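Local coordinates for cytosine deaminase (Klebsiella pneumoniae, PDB 4R85), which probably catalyses the hydrolytic deamination of cytosine and 5-methylcytosine at an iron-containing active site in an amidohydrolase-fold barrel, at residues P50-E54 with F109-H113; A370-D376 with V390-H396. All blocks are in the same frame, centred on the assembly; numbering follows the deposited sequence.

In the fold
One run of strands here serves two parts of an amidohydrolase. Contact 1 pairs the first two parallel TIM-barrel strands, 47-57 and 111-119, about 10 Å from the chain centre; contact 2, about 19 Å out, is an antiparallel strand pair whose connection carries helix 380-386. Both are buried, and strands 47-57 and 372-375 are neighbours. Contact 1 is short and splayed, joined by three backbone hydrogen bonds and Phe52-Val111 packing; contact 2 is longer, almost exactly antiparallel, interrupted by a beta bulge, and adds a side-chain bond, His396 N to Asn371 OD1, where His396 is exposed. Gln112 joins them by probable hydrogen bonds, NE2 to Ile394 O (2.8 Å) and OE1 to Arg395 NH1 (3.2 Å).

Contact 1 of 2, residues P50-E54 with F109-H113; sequences PPFVE and FGVQH
Strands 47-57 and 111-119 are the first two neighbouring parallel strands of the TIM barrel of this amidohydrolase, and residues 50-54 meet 109-113 where the second emerges from helix 92-108. That helix ends in a Schellman motif with Gly110 as C-prime residue (phi 84°, psi 11°), the N atoms of Gly110 and Val111 bonding back to carbonyls of its last turn. An ideal CB on Gly110 would crowd Phe52 CD1 at 3.2 Å. Pro51 and Phe52 are extended, with phi near -65° and psi 155°. The short strand axes approach to 5.0 Å and cross at -63°, a strong splay, with Phe52 paired in parallel to Val111 (CA to CA 4.5 Å). Phe52 N donates to Gly110 O at 3.0 Å, Gln112 N to Phe52 O at 3.2 Å, and Glu54 N to His113 O at 2.8 Å and almost linearly. Psi of -5° at Gln112 kinks the second strand, and His113 N finds no partner. Phe52 (chi1 m) and Val111 (chi1 t) share one face of the sheet, Phe52 CB touching Val111 CG2 at 3.9 Å; Val53 and His113 share the other, Val53 CG1 lying 4.0 Å from His113 CB. Pro51 CB packs 3.6 Å from Gln112 CB. Glu54, about 9 Å from the bound iron by its side chain, bonds through OE2 to the N of His56, an iron ligand, and through OE1 to Gln307 N. Phe52 is covered by Ile322 and Leu323 of helix 322-332 and by Leu373 and Leu375 of strand 372-375, while His113 meets the ring of Tyr362 on the other face.

Contact 2 of 2, residues A370-D376 with V390-H396; sequences ANLLILD and VLTSIRH
Ile394, with 81 Å² covered, and Ile374, with 78 Å², lie at the heart of an antiparallel pairing of strands 372-375 and 390-395, joined through helix 380-386; the axes run 4.8 Å apart at 170°. Ile394 forms a hydrogen-bonded pair with Leu372: Leu372 N to Ile394 O is 2.9 Å and Ile394 N to Leu372 O 2.8 Å. Ile374 pairs likewise with Thr392, its N reaching Thr392 O at 3.0 Å. Its own O accepts Leu391 N at 2.9 Å and, weakly, Thr392 N at 3.5 Å. Leu391 and Thr392 therefore both face Ile374 in a classic beta bulge, with Leu391 at phi -86°, psi -33°, and the register slips so that Leu375 meets Val390. Both isoleucines adopt mt rotamers. Ile394, Leu372 (chi1 p), Ile374 and Thr392 line one face, Leu372 CD2 packing 3.8 Å from Ile394 CB. On the other, Leu375 CD2 meets Val390 CG2 at 3.8 Å and Leu373 CD2 approaches Ser393 OG at 3.2 Å. Beyond the strand, His396 N donates to Asn371 OD1 at 2.8 Å. Strand 372-375 lies between strands 47-57 and 390-395, and strand 398-403 follows; Leu17 and Leu19 of strand 14-20 pack against Leu372, with Leu19 also reaching Ile394.

Contact 1 of 2, residues P50-E54 with F109-H113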
ATOM      1  N   PRO A  50     -10.861  18.961   6.713  1.00 16.15           N
ATOM      2  CA  PRO A  50      -9.716  19.873   6.715  1.00 18.63           C
ATOM      3  C   PRO A  50      -8.576  19.250   5.885  1.00 20.31           C
ATOM      4  O   PRO A  50      -8.610  18.047   5.602  1.00 16.78           O
ATOM      5  CB  PRO A  50      -9.358  19.967   8.202  1.00 24.33           C
ATOM      6  CG  PRO A  50      -9.874  18.679   8.800  1.00 18.32           C
ATOM      7  CD  PRO A  50     -11.158  18.440   8.060  1.00 20.87           C
ATOM      8  N   PRO A  51      -7.589  20.059   5.470  1.00 20.13           N
ATOM      9  CA  PRO A  51      -6.574  19.547   4.534  1.00 17.58           C
ATOM     10  C   PRO A  51      -5.762  18.393   5.102  1.00 17.05           C
ATOM     11  O   PRO A  51      -5.632  18.244   6.321  1.00 16.03           O
ATOM     12  CB  PRO A  51      -5.654  20.755   4.309  1.00 17.82           C
ATOM     13  CG  PRO A  51      -6.482  21.956   4.722  1.00 16.58           C
ATOM     14  CD  PRO A  51      -7.366  21.475   5.817  1.00 15.58           C
ATOM     15  N   PHE A  52      -5.219  17.565   4.221  1.00 16.73           N
ATOM     16  CA  PHE A  52      -4.299  16.540   4.683  1.00 17.45           C
ATOM     17  C   PHE A  52      -3.032  17.214   5.209  1.00 18.13           C
ATOM     18  O   PHE A  52      -2.704  18.338   4.812  1.00 17.48           O
ATOM     19  CB  PHE A  52      -3.962  15.558   3.562  1.00 14.67           C
ATOM     20  CG  PHE A  52      -5.093  14.624   3.214  1.00 15.68           C
ATOM     21  CD1 PHE A  52      -5.648  14.629   1.948  1.00 17.04           C
ATOM     22  CD2 PHE A  52      -5.593  13.736   4.157  1.00 15.59           C
ATOM     23  CE1 PHE A  52      -6.687  13.767   1.622  1.00 18.60           C
ATOM     24  CE2 PHE A  52      -6.627  12.873   3.841  1.00 14.63           C
ATOM     25  CZ  PHE A  52      -7.178  12.891   2.569  1.00 18.61           C
ATOM     26  N   VAL A  53      -2.333  16.524   6.104  1.00 18.27           N
ATOM     27  CA  VAL A  53      -1.096  17.025   6.678  1.00 16.14           C
ATOM     28  C   VAL A  53       0.034  16.054   6.352  1.00 18.97           C
ATOM     29  O   VAL A  53      -0.150  14.841   6.387  1.00 18.99           O
ATOM     30  CB  VAL A  53      -1.228  17.163   8.214  1.00 19.96           C
ATOM     31  CG1 VAL A  53       0.059  17.699   8.830  1.00 18.00           C
ATOM     32  CG2 VAL A  53      -2.420  18.040   8.580  1.00 16.25           C
ATOM     33  N   GLU A  54       1.194  16.594   5.997  1.00 16.92           N
ATOM     34  CA  GLU A  54       2.397  15.791   5.856  1.00 16.15           C
ATOM     35  C   GLU A  54       3.338  16.228   6.960  1.00 16.19           C
ATOM     36  O   GLU A  54       4.113  17.162   6.780  1.00 15.59           O
ATOM     37  CB  GLU A  54       3.050  16.018   4.495  1.00 13.57           C
ATOM     38  CG  GLU A  54       4.368  15.255   4.336  1.00 18.17           C
ATOM     39  CD  GLU A  54       4.286  13.843   4.915  1.00 28.03           C
ATOM     40  OE1 GLU A  54       3.756  12.947   4.221  1.00 29.86           O
ATOM     41  OE2 GLU A  54       4.736  13.631   6.066  1.00 23.96           O
ATOM     42  N   PHE A 109      -2.363  16.327  -3.957  1.00 18.67           N
ATOM     43  CA  PHE A 109      -3.045  15.345  -3.131  1.00 15.57           C
ATOM     44  C   PHE A 109      -3.668  15.919  -1.847  1.00 20.50           C
ATOM     45  O   PHE A 109      -3.914  15.187  -0.885  1.00 19.80           O
ATOM     46  CB  PHE A 109      -2.125  14.156  -2.837  1.00 15.31           C
ATOM     47  CG  PHE A 109      -1.952  13.242  -4.008  1.00 17.69           C
ATOM     48  CD1 PHE A 109      -2.971  12.373  -4.378  1.00 17.01           C
ATOM     49  CD2 PHE A 109      -0.774  13.259  -4.753  1.00 19.76           C
ATOM     50  CE1 PHE A 109      -2.822  11.525  -5.471  1.00 21.70           C
ATOM     51  CE2 PHE A 109      -0.611  12.414  -5.836  1.00 20.11           C
ATOM     52  CZ  PHE A 109      -1.636  11.539  -6.194  1.00 22.81           C
ATOM     53  N   GLY A 110      -3.930  17.226  -1.845  1.00 18.47           N
ATOM     54  CA  GLY A 110      -4.697  17.850  -0.776  1.00 19.76           C
ATOM     55  C   GLY A 110      -3.941  18.246   0.480  1.00 16.28           C
ATOM     56  O   GLY A 110      -4.551  18.588   1.494  1.00 18.39           O
ATOM     57  N   VAL A 111      -2.617  18.211   0.427  1.00 16.00           N
ATOM     58  CA  VAL A 111      -1.814  18.568   1.591  1.00 17.79           C
ATOM     59  C   VAL A 111      -1.589  20.071   1.660  1.00 18.93           C
ATOM     60  O   VAL A 111      -1.086  20.660   0.706  1.00 20.71           O
ATOM     61  CB  VAL A 111      -0.442  17.879   1.558  1.00 20.96           C
ATOM     62  CG1 VAL A 111       0.405  18.377   2.713  1.00 16.41           C
ATOM     63  CG2 VAL A 111      -0.617  16.365   1.624  1.00 19.21           C
ATOM     64  N   GLN A 112      -1.952  20.691   2.785  1.00 18.02           N
ATOM     65  CA  GLN A 112      -1.730  22.128   2.955  1.00 21.26           C
ATOM     66  C   GLN A 112      -0.821  22.450   4.145  1.00 18.19           C
ATOM     67  O   GLN A 112      -0.488  23.609   4.391  1.00 19.35           O
ATOM     68  CB  GLN A 112      -3.058  22.867   3.106  1.00 15.37           C
ATOM     69  CG  GLN A 112      -3.933  22.886   1.851  1.00 20.18           C
ATOM     70  CD  GLN A 112      -5.101  23.849   1.987  1.00 24.19           C
ATOM     71  OE1 GLN A 112      -4.976  24.898   2.620  1.00 22.76           O
ATOM     72  NE2 GLN A 112      -6.250  23.485   1.415  1.00 20.33           N
ATOM     73  N   HIS A 113      -0.461  21.421   4.897  1.00 17.37           N
ATOM     74  CA  HIS A 113       0.416  21.568   6.050  1.00 16.77           C
ATOM     75  C   HIS A 113       1.555  20.563   5.958  1.00 12.98           C
ATOM     76  O   HIS A 113       1.335  19.364   5.783  1.00 13.73           O
ATOM     77  CB  HIS A 113      -0.373  21.393   7.347  1.00 15.88           C
ATOM     78  CG  HIS A 113      -1.424  22.437   7.537  1.00 19.04           C
ATOM     79  ND1 HIS A 113      -1.134  23.706   7.989  1.00 21.28           N
ATOM     80  CD2 HIS A 113      -2.756  22.416   7.297  1.00 18.58           C
ATOM     81  CE1 HIS A 113      -2.246  24.417   8.040  1.00 23.01           C
ATOM     82  NE2 HIS A 113      -3.246  23.659   7.624  1.00 21.31           N
TER

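Contact 2 of 2, residues A370-D376 with V390-H396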
ATOM      1  N   ALA A 370     -10.546  29.134   6.218  1.00 22.09           N
ATOM      2  CA  ALA A 370     -11.246  28.375   5.190  1.00 24.15           C
ATOM      3  C   ALA A 370     -10.263  27.543   4.368  1.00 26.33           C
ATOM      4  O   ALA A 370     -10.024  27.821   3.190  1.00 25.58           O
ATOM      5  CB  ALA A 370     -12.050  29.309   4.294  1.00 25.25           C
ATOM      6  N   ASN A 371      -9.686  26.532   5.016  1.00 21.07           N
ATOM      7  CA  ASN A 371      -8.815  25.571   4.370  1.00 19.98           C
ATOM      8  C   ASN A 371      -9.487  24.215   4.461  1.00 21.17           C
ATOM      9  O   ASN A 371      -9.657  23.685   5.559  1.00 21.90           O
ATOM     10  CB  ASN A 371      -7.466  25.495   5.091  1.00 22.26           C
ATOM     11  CG  ASN A 371      -6.765  26.840   5.182  1.00 25.40           C
ATOM     12  OD1 ASN A 371      -7.049  27.758   4.415  1.00 25.37           O
ATOM     13  ND2 ASN A 371      -5.834  26.957   6.123  1.00 24.02           N
ATOM     14  N   LEU A 372      -9.871  23.655   3.320  1.00 18.97           N
ATOM     15  CA  LEU A 372     -10.584  22.385   3.313  1.00 19.30           C
ATOM     16  C   LEU A 372     -10.563  21.691   1.952  1.00 23.26           C
ATOM     17  O   LEU A 372     -10.248  22.305   0.923  1.00 25.78           O
ATOM     18  CB  LEU A 372     -12.034  22.586   3.776  1.00 20.75           C
ATOM     19  CG  LEU A 372     -12.986  23.321   2.826  1.00 25.64           C
ATOM     20  CD1 LEU A 372     -14.427  22.971   3.153  1.00 30.54           C
ATOM     21  CD2 LEU A 372     -12.794  24.826   2.896  1.00 31.05           C
ATOM     22  N   LEU A 373     -10.908  20.406   1.965  1.00 17.22           N
ATOM     23  CA  LEU A 373     -10.953  19.593   0.764  1.00 19.24           C
ATOM     24  C   LEU A 373     -12.323  18.973   0.594  1.00 23.28           C
ATOM     25  O   LEU A 373     -13.054  18.762   1.568  1.00 27.34           O
ATOM     26  CB  LEU A 373      -9.940  18.445   0.847  1.00 22.26           C
ATOM     27  CG  LEU A 373      -8.505  18.734   1.277  1.00 25.33           C
ATOM     28  CD1 LEU A 373      -7.726  17.430   1.348  1.00 18.95           C
ATOM     29  CD2 LEU A 373      -7.831  19.718   0.328  1.00 26.63           C
ATOM     30  N   ILE A 374     -12.668  18.679  -0.648  1.00 18.00           N
ATOM     31  CA  ILE A 374     -13.792  17.799  -0.924  1.00 24.89           C
ATOM     32  C   ILE A 374     -13.224  16.503  -1.501  1.00 17.84           C
ATOM     33  O   ILE A 374     -12.559  16.521  -2.534  1.00 25.33           O
ATOM     34  CB  ILE A 374     -14.790  18.438  -1.897  1.00 24.24           C
ATOM     35  CG1 ILE A 374     -15.417  19.689  -1.268  1.00 27.06           C
ATOM     36  CG2 ILE A 374     -15.869  17.428  -2.290  1.00 28.36           C
ATOM     37  CD1 ILE A 374     -16.274  20.481  -2.209  1.00 22.98           C
ATOM     38  N   LEU A 375     -13.457  15.395  -0.804  1.00 17.46           N
ATOM     39  CA  LEU A 375     -12.933  14.081  -1.186  1.00 21.64           C
ATOM     40  C   LEU A 375     -14.013  13.285  -1.899  1.00 26.72           C
ATOM     41  O   LEU A 375     -15.177  13.364  -1.525  1.00 20.43           O
ATOM     42  CB  LEU A 375     -12.546  13.288   0.053  1.00 21.19           C
ATOM     43  CG  LEU A 375     -11.190  13.344   0.724  1.00 26.66           C
ATOM     44  CD1 LEU A 375     -11.158  12.265   1.787  1.00 18.82           C
ATOM     45  CD2 LEU A 375     -10.071  13.135  -0.297  1.00 26.87           C
ATOM     46  N   ASP A 376     -13.627  12.495  -2.899  1.00 24.25           N
ATOM     47  CA  ASP A 376     -14.587  11.693  -3.653  1.00 24.84           C
ATOM     48  C   ASP A 376     -14.954  10.408  -2.902  1.00 27.27           C
ATOM     49  O   ASP A 376     -14.720   9.298  -3.387  1.00 22.51           O
ATOM     50  CB  ASP A 376     -14.035  11.366  -5.042  1.00 26.73           C
ATOM     51  CG  ASP A 376     -15.090  10.789  -5.978  1.00 33.85           C
ATOM     52  OD1 ASP A 376     -16.301  11.023  -5.749  1.00 30.96           O
ATOM     53  OD2 ASP A 376     -14.698  10.103  -6.950  1.00 37.72           O
ATOM     54  N   VAL A 390      -8.915  13.751  -4.447  1.00 18.38           N
ATOM     55  CA  VAL A 390      -9.251  15.072  -3.944  1.00 19.48           C
ATOM     56  C   VAL A 390      -9.838  15.861  -5.097  1.00 22.99           C
ATOM     57  O   VAL A 390      -9.144  16.157  -6.078  1.00 19.90           O
ATOM     58  CB  VAL A 390      -8.016  15.802  -3.407  1.00 17.50           C
ATOM     59  CG1 VAL A 390      -8.352  17.261  -3.095  1.00 17.30           C
ATOM     60  CG2 VAL A 390      -7.463  15.075  -2.176  1.00 17.37           C
ATOM     61  N   LEU A 391     -11.121  16.190  -4.987  1.00 18.00           N
ATOM     62  CA  LEU A 391     -11.824  16.841  -6.080  1.00 19.43           C
ATOM     63  C   LEU A 391     -11.652  18.358  -6.043  1.00 24.37           C
ATOM     64  O   LEU A 391     -11.626  19.011  -7.081  1.00 25.59           O
ATOM     65  CB  LEU A 391     -13.310  16.492  -6.032  1.00 24.76           C
ATOM     66  CG  LEU A 391     -13.676  15.029  -6.278  1.00 25.51           C
ATOM     67  CD1 LEU A 391     -15.177  14.897  -6.323  1.00 24.88           C
ATOM     68  CD2 LEU A 391     -13.052  14.503  -7.573  1.00 21.88           C
ATOM     69  N   THR A 392     -11.557  18.911  -4.839  1.00 22.33           N
ATOM     70  CA  THR A 392     -11.397  20.348  -4.674  1.00 23.19           C
ATOM     71  C   THR A 392     -10.519  20.615  -3.468  1.00 21.65           C
ATOM     72  O   THR A 392     -10.667  19.972  -2.435  1.00 22.91           O
ATOM     73  CB  THR A 392     -12.755  21.042  -4.460  1.00 28.24           C
ATOM     74  OG1 THR A 392     -13.684  20.609  -5.463  1.00 33.83           O
ATOM     75  CG2 THR A 392     -12.599  22.554  -4.543  1.00 29.57           C
ATOM     76  N   SER A 393      -9.576  21.540  -3.615  1.00 19.90           N
ATOM     77  CA  SER A 393      -8.794  22.005  -2.482  1.00 20.64           C
ATOM     78  C   SER A 393      -9.006  23.498  -2.366  1.00 21.93           C
ATOM     79  O   SER A 393      -8.796  24.239  -3.328  1.00 20.12           O
ATOM     80  CB  SER A 393      -7.310  21.695  -2.660  1.00 20.92           C
ATOM     81  OG  SER A 393      -6.571  22.067  -1.507  1.00 20.56           O
ATOM     82  N   ILE A 394      -9.442  23.925  -1.188  1.00 20.22           N
ATOM     83  CA  ILE A 394      -9.705  25.328  -0.920  1.00 20.60           C
ATOM     84  C   ILE A 394      -8.739  25.803   0.145  1.00 21.83           C
ATOM     85  O   ILE A 394      -8.535  25.136   1.153  1.00 18.44           O
ATOM     86  CB  ILE A 394     -11.162  25.544  -0.464  1.00 20.03           C
ATOM     87  CG1 ILE A 394     -12.120  25.140  -1.587  1.00 20.87           C
ATOM     88  CG2 ILE A 394     -11.402  27.000  -0.064  1.00 20.72           C
ATOM     89  CD1 ILE A 394     -13.596  25.169  -1.194  1.00 24.95           C
ATOM     90  N   ARG A 395      -8.119  26.949  -0.094  1.00 25.81           N
ATOM     91  CA  ARG A 395      -7.137  27.475   0.838  1.00 26.18           C
ATOM     92  C   ARG A 395      -7.343  28.973   0.974  1.00 25.03           C
ATOM     93  O   ARG A 395      -7.382  29.685  -0.023  1.00 23.36           O
ATOM     94  CB  ARG A 395      -5.726  27.176   0.340  1.00 26.77           C
ATOM     95  CG  ARG A 395      -4.640  27.809   1.174  1.00 19.45           C
ATOM     96  CD  ARG A 395      -3.289  27.285   0.757  1.00 24.00           C
ATOM     97  NE  ARG A 395      -2.206  27.963   1.456  1.00 22.27           N
ATOM     98  CZ  ARG A 395      -1.800  27.641   2.678  1.00 24.17           C
ATOM     99  NH1 ARG A 395      -2.405  26.663   3.340  1.00 21.97           N
ATOM    100  NH2 ARG A 395      -0.796  28.299   3.241  1.00 24.53           N
ATOM    101  N   HIS A 396      -7.478  29.435   2.210  1.00 23.16           N
ATOM    102  CA  HIS A 396      -7.798  30.836   2.489  1.00 25.02           C
ATOM    103  C   HIS A 396      -9.035  31.312   1.711  1.00 27.43           C
ATOM    104  O   HIS A 396      -9.105  32.459   1.268  1.00 27.63           O
ATOM    105  CB  HIS A 396      -6.580  31.730   2.221  1.00 28.58           C
ATOM    106  CG  HIS A 396      -5.356  31.324   2.982  1.00 33.74           C
ATOM    107  ND1 HIS A 396      -4.083  31.696   2.604  1.00 40.33           N
ATOM    108  CD2 HIS A 396      -5.209  30.577   4.104  1.00 32.27           C
ATOM    109  CE1 HIS A 396      -3.207  31.195   3.457  1.00 38.84           C
ATOM    110  NE2 HIS A 396      -3.865  30.512   4.377  1.00 34.65           N
TER
HETATM  111  O   HOH W   1      -4.191  29.602   7.592  1.00 42.01           O